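Putative dimetal phosphatase (Danio rerio, PDB 2NXF) probably hydrolyses ADP-ribose and CDP-alcohols such as CDP-choline to nucleoside monophosphates, using a dinuclear metal centre of the calcineurin-like phosphoesterase type. Local coordinates at residues Val56-Asp60 with Ile225-Leu229; Gln220-Leu224 with Ser257-Phe261. The contacts are given in a common frame with arbitrary orientation. Residue numbers count along the deposited sequence, not the author numbering.

Interaction 1: residues Val56-Asp60 with Ile225-Leu229; sequences VQLGD and IFSHL. With ZN (zinc ion), chain C; ZN (zinc ion), chain B.
Extended at Val56 and Gln57, the first segment loops from Leu58; 225-229 is extended through Phe226 and loops at His228, with CA atoms nearest at Leu58-His228, 5.5 Å. Val56 (chi1 t) lays CG1 over one face of the Phe226 ring, a CH-pi contact 4.0 Å from the centroid. The CA-to-CB bond of Gln57 points away; Gln57 OE1 accepts from Gly59 N, 2.8 Å. Leu58 puts CD1 3.6 Å from Ser227 O and 4.1 Å from Phe226 CB, while its O takes a nearly linear hydrogen bond from His228 ND1, 2.7 Å. This is the metallophosphoesterase core, where strand-end loops of two sheets meet at a dinuclear site. Gly59 (phi 105°, psi 180°) passes the His228 ring with CA 3.8 Å from ND1; a CB would clash there. OD2 of Asp60 (phi 50°, psi 49°; chi1 m) bridges the two zincs, 2.2 Å from each, beside a shared water; His228 NE2 binds the chain C zinc at 2.2 Å, and His97 N donates to Asp60 OD1.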
loop_
_atom_site.group_PDB
_atom_site.type_symbol
_atom_site.label_atom_id
_atom_site.label_comp_id
_atom_site.label_asym_id
_atom_site.label_seq_id
_atom_site.Cartn_x
_atom_site.Cartn_y
_atom_site.Cartn_z
ATOM N N VAL A 56 -0.998 8.612 5.639
ATOM C CA VAL A 56 -1.228 7.228 5.209
ATOM C C VAL A 56 0.089 6.670 4.692
ATOM O O VAL A 56 0.722 7.263 3.806
ATOM C CB VAL A 56 -2.303 7.120 4.106
ATOM C CG1 VAL A 56 -2.593 5.644 3.809
ATOM C CG2 VAL A 56 -3.600 7.841 4.513
ATOM N N GLN A 57 0.529 5.557 5.268
ATOM C CA GLN A 57 1.755 4.930 4.747
ATOM C C GLN A 57 1.377 3.581 4.158
ATOM O O GLN A 57 0.602 2.820 4.757
ATOM C CB GLN A 57 2.892 4.868 5.772
ATOM C CG GLN A 57 2.660 3.968 6.976
ATOM C CD GLN A 57 3.049 2.499 6.735
ATOM O OE1 GLN A 57 3.625 2.126 5.705
ATOM N NE2 GLN A 57 2.745 1.664 7.722
ATOM N N LEU A 58 1.941 3.310 2.984
ATOM C CA LEU A 58 1.445 2.287 2.081
ATOM C C LEU A 58 2.060 0.890 2.294
ATOM O O LEU A 58 1.848 -0.018 1.474
ATOM C CB LEU A 58 1.647 2.755 0.627
ATOM C CG LEU A 58 0.554 3.668 0.008
ATOM C CD1 LEU A 58 -0.784 2.907 -0.102
ATOM C CD2 LEU A 58 0.377 4.910 0.809
ATOM N N GLY A 59 2.774 0.697 3.403
ATOM C CA GLY A 59 3.217 -0.654 3.776
ATOM C C GLY A 59 4.694 -0.864 3.517
ATOM O O GLY A 59 5.380 0.029 2.985
ATOM N N ASP A 60 5.150 -2.080 3.842
ATOM C CA ASP A 60 6.574 -2.411 3.870
ATOM C C ASP A 60 7.318 -1.370 4.687
ATOM O O ASP A 60 8.344 -0.860 4.236
ATOM C CB ASP A 60 7.163 -2.471 2.450
ATOM C CG ASP A 60 6.726 -3.711 1.669
ATOM O OD1 ASP A 60 5.987 -4.562 2.205
ATOM O OD2 ASP A 60 7.088 -3.808 0.495
ATOM N N ILE A 225 -8.750 5.120 -2.305
ATOM C CA ILE A 225 -8.546 3.718 -1.943
ATOM C C ILE A 225 -7.060 3.456 -1.865
ATOM O O ILE A 225 -6.311 3.888 -2.756
ATOM C CB ILE A 225 -9.211 2.809 -2.987
ATOM C CG1 ILE A 225 -10.716 3.137 -3.065
ATOM C CG2 ILE A 225 -9.023 1.307 -2.640
ATOM C CD1 ILE A 225 -11.383 2.506 -4.262
ATOM N N PHE A 226 -6.640 2.764 -0.807
ATOM C CA PHE A 226 -5.219 2.550 -0.533
ATOM C C PHE A 226 -4.980 1.055 -0.433
ATOM O O PHE A 226 -5.756 0.344 0.217
ATOM C CB PHE A 226 -4.824 3.203 0.793
ATOM C CG PHE A 226 -5.035 4.693 0.821
ATOM C CD1 PHE A 226 -4.024 5.562 0.452
ATOM C CD2 PHE A 226 -6.280 5.229 1.205
ATOM C CE1 PHE A 226 -4.232 6.952 0.486
ATOM C CE2 PHE A 226 -6.480 6.615 1.227
ATOM C CZ PHE A 226 -5.460 7.468 0.870
ATOM N N SER A 227 -3.919 0.578 -1.076
ATOM C CA SER A 227 -3.615 -0.858 -1.098
ATOM C C SER A 227 -2.100 -1.008 -1.177
ATOM O O SER A 227 -1.455 -0.191 -1.823
ATOM C CB SER A 227 -4.270 -1.464 -2.342
ATOM O OG SER A 227 -3.775 -2.772 -2.639
ATOM N N HIS A 228 -1.507 -2.048 -0.575
ATOM C CA HIS A 228 -0.056 -2.149 -0.777
ATOM C C HIS A 228 0.207 -2.388 -2.270
ATOM O O HIS A 228 1.155 -1.822 -2.841
ATOM C CB HIS A 228 0.574 -3.292 0.018
ATOM C CG HIS A 228 2.057 -3.320 -0.099
ATOM N ND1 HIS A 228 2.848 -2.263 0.310
ATOM C CD2 HIS A 228 2.892 -4.254 -0.610
ATOM C CE1 HIS A 228 4.119 -2.562 0.074
ATOM N NE2 HIS A 228 4.171 -3.761 -0.486
ATOM N N LEU A 229 -0.631 -3.216 -2.885
ATOM C CA LEU A 229 -0.433 -3.623 -4.275
ATOM C C LEU A 229 -1.240 -2.801 -5.268
ATOM O O LEU A 229 -2.444 -2.552 -5.063
ATOM C CB LEU A 229 -0.845 -5.101 -4.473
ATOM C CG LEU A 229 -0.035 -6.138 -3.682
ATOM C CD1 LEU A 229 -0.574 -7.563 -3.969
ATOM C CD2 LEU A 229 1.430 -6.034 -3.985
HETATM ZN ZN ZN C . 6.016 -4.793 -1.128
HETATM ZN ZN ZN B . 8.596 -2.741 -0.740
HETATM O O HOH W 1 7.425 -3.654 -2.286
#

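Interaction 2: residues Gln220-Leu224 with Ser257-Phe261; sequences QERVL and SVLCF
Val223 supplies both ends of the backbone pairing: its N donates to Ser257 O (2.7 Å), and its O accepts from Leu259 N (2.8 Å) and, weakly, from Cys260 N (3.5 Å). Strands 222-224 and 258-261 run parallel, axes 4.5 Å apart at closest and 13° between directions. Val223 pairs with Val258 (CA-CA 4.8 Å) but Leu224 with Cys260 (5.1 Å), so a beta bulge inserts one extra residue at Leu259, whose psi of -55° breaks the extended run. Arg222 CA makes a CA-H...O contact with Ser257 O, 3.5 Å. A water accepts from Arg222 NH1 (2.9 Å) and donates weakly to Val258 O (3.2 Å); Arg222 NH2 bonds Ser322 O. Before the strand, Gln220 with positive phi closes helix 203-219 in a Schellman motif, and Glu221 O lies 3.3 Å from Ser257 CB. Val223 and Val258 face helix 203-219, both touching Leu213. On the other face Leu224 (chi1 m, chi2 p) sets CG 3.7 Å from Cys260 SG and CD1 4.1 Å from Leu259 CD2, the latter side chain being t, p. Here begin the two neighbouring parallel strands of a beta-alpha-beta unit, linked through helix 245-253.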
loop_
_atom_site.group_PDB
_atom_site.type_symbol
_atom_site.label_atom_id
_atom_site.label_comp_id
_atom_site.label_asym_id
_atom_site.label_seq_id
_atom_site.Cartn_x
_atom_site.Cartn_y
_atom_site.Cartn_z
ATOM N N GLN A 220 -22.680 11.033 -2.997
ATOM C CA GLN A 220 -21.812 11.921 -3.773
ATOM C C GLN A 220 -20.496 12.191 -3.057
ATOM O O GLN A 220 -19.998 13.328 -3.028
ATOM C CB GLN A 220 -22.522 13.225 -4.128
ATOM C CG GLN A 220 -23.655 13.034 -5.106
ATOM C CD GLN A 220 -24.386 14.329 -5.339
ATOM O OE1 GLN A 220 -25.131 14.794 -4.476
ATOM N NE2 GLN A 220 -24.161 14.936 -6.497
ATOM N N GLU A 221 -19.945 11.137 -2.468
ATOM C CA GLU A 221 -18.610 11.196 -1.886
ATOM C C GLU A 221 -17.552 10.937 -2.944
ATOM O O GLU A 221 -17.827 10.285 -3.966
ATOM C CB GLU A 221 -18.472 10.159 -0.762
ATOM C CG GLU A 221 -19.262 10.519 0.469
ATOM C CD GLU A 221 -19.253 9.412 1.509
ATOM O OE1 GLU A 221 -18.803 8.279 1.204
ATOM O OE2 GLU A 221 -19.721 9.693 2.636
ATOM N N ARG A 222 -16.343 11.433 -2.673
ATOM C CA ARG A 222 -15.148 11.094 -3.451
ATOM C C ARG A 222 -14.332 10.134 -2.618
ATOM O O ARG A 222 -14.013 10.421 -1.460
ATOM C CB ARG A 222 -14.301 12.336 -3.727
ATOM C CG ARG A 222 -15.073 13.479 -4.342
ATOM C CD ARG A 222 -15.301 13.248 -5.794
ATOM N NE ARG A 222 -16.033 14.356 -6.420
ATOM C CZ ARG A 222 -16.316 14.404 -7.716
ATOM N NH1 ARG A 222 -15.896 13.427 -8.517
ATOM N NH2 ARG A 222 -17.001 15.430 -8.210
ATOM N N VAL A 223 -13.985 8.996 -3.213
ATOM C CA VAL A 223 -13.349 7.917 -2.453
ATOM C C VAL A 223 -11.896 7.704 -2.864
ATOM O O VAL A 223 -11.590 7.570 -4.054
ATOM C CB VAL A 223 -14.105 6.582 -2.612
ATOM C CG1 VAL A 223 -13.500 5.505 -1.684
ATOM C CG2 VAL A 223 -15.592 6.782 -2.292
ATOM N N LEU A 224 -11.018 7.665 -1.868
ATOM C CA LEU A 224 -9.622 7.367 -2.087
ATOM C C LEU A 224 -9.378 5.982 -1.508
ATOM O O LEU A 224 -9.690 5.732 -0.334
ATOM C CB LEU A 224 -8.726 8.370 -1.350
ATOM C CG LEU A 224 -8.804 9.840 -1.815
ATOM C CD1 LEU A 224 -10.007 10.601 -1.193
ATOM C CD2 LEU A 224 -7.516 10.523 -1.403
ATOM N N SER A 257 -17.821 7.302 -7.807
ATOM C CA SER A 257 -17.264 7.876 -6.577
ATOM C C SER A 257 -15.757 7.677 -6.425
ATOM O O SER A 257 -15.127 8.356 -5.623
ATOM C CB SER A 257 -17.967 7.317 -5.335
ATOM O OG SER A 257 -17.854 5.913 -5.303
ATOM N N VAL A 258 -15.173 6.743 -7.176
ATOM C CA VAL A 258 -13.742 6.483 -7.060
ATOM C C VAL A 258 -12.948 7.695 -7.581
ATOM O O VAL A 258 -13.108 8.109 -8.735
ATOM C CB VAL A 258 -13.340 5.232 -7.848
ATOM C CG1 VAL A 258 -11.822 5.008 -7.763
ATOM C CG2 VAL A 258 -14.144 3.995 -7.359
ATOM N N LEU A 259 -12.105 8.243 -6.712
ATOM C CA LEU A 259 -11.259 9.366 -7.082
ATOM C C LEU A 259 -9.908 8.820 -7.504
ATOM O O LEU A 259 -9.440 9.084 -8.615
ATOM C CB LEU A 259 -11.130 10.364 -5.926
ATOM C CG LEU A 259 -10.169 11.541 -6.143
ATOM C CD1 LEU A 259 -10.554 12.416 -7.346
ATOM C CD2 LEU A 259 -10.067 12.352 -4.850
ATOM N N CYS A 260 -9.294 8.031 -6.624
ATOM C CA CYS A 260 -7.981 7.477 -6.943
ATOM C C CYS A 260 -7.733 6.187 -6.187
ATOM O O CYS A 260 -8.375 5.906 -5.163
ATOM C CB CYS A 260 -6.891 8.496 -6.637
ATOM S SG CYS A 260 -6.863 9.054 -4.916
ATOM N N PHE A 261 -6.791 5.414 -6.716
ATOM C CA PHE A 261 -6.359 4.177 -6.123
ATOM C C PHE A 261 -4.858 4.332 -5.930
ATOM O O PHE A 261 -4.126 4.540 -6.897
ATOM C CB PHE A 261 -6.673 3.027 -7.076
ATOM C CG PHE A 261 -6.412 1.676 -6.485
ATOM C CD1 PHE A 261 -7.454 0.938 -5.916
ATOM C CD2 PHE A 261 -5.116 1.160 -6.461
ATOM C CE1 PHE A 261 -7.200 -0.333 -5.343
ATOM C CE2 PHE A 261 -4.855 -0.103 -5.908
ATOM C CZ PHE A 261 -5.898 -0.843 -5.338
HETATM O O HOH W 2 -14.595 10.859 -7.877
#

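The interactions are centred 16 Å apart and use successive parts of strand 222-227: interaction 2 pairs its start with strand 258-263, its neighbour in one mixed sheet, and interaction 1 packs its far end against the end of strand 54-57, in the other mixed sheet. Along the chain the segments alternate: 56-60, 220-224, 225-229, 257-261. They meet, with Ile225 N 3.0 Å from Cys260 O in a probable hydrogen bond that carries the parallel pairing onward, and Phe261 CZ 3.5 Å from Ser227 CB. Interaction 1 lies near the chain's centre, interaction 2 about 17 Å from it, so the shared strand runs inward to the zinc site, where His265, soon after strand 258-263, joins His228 as a ligand.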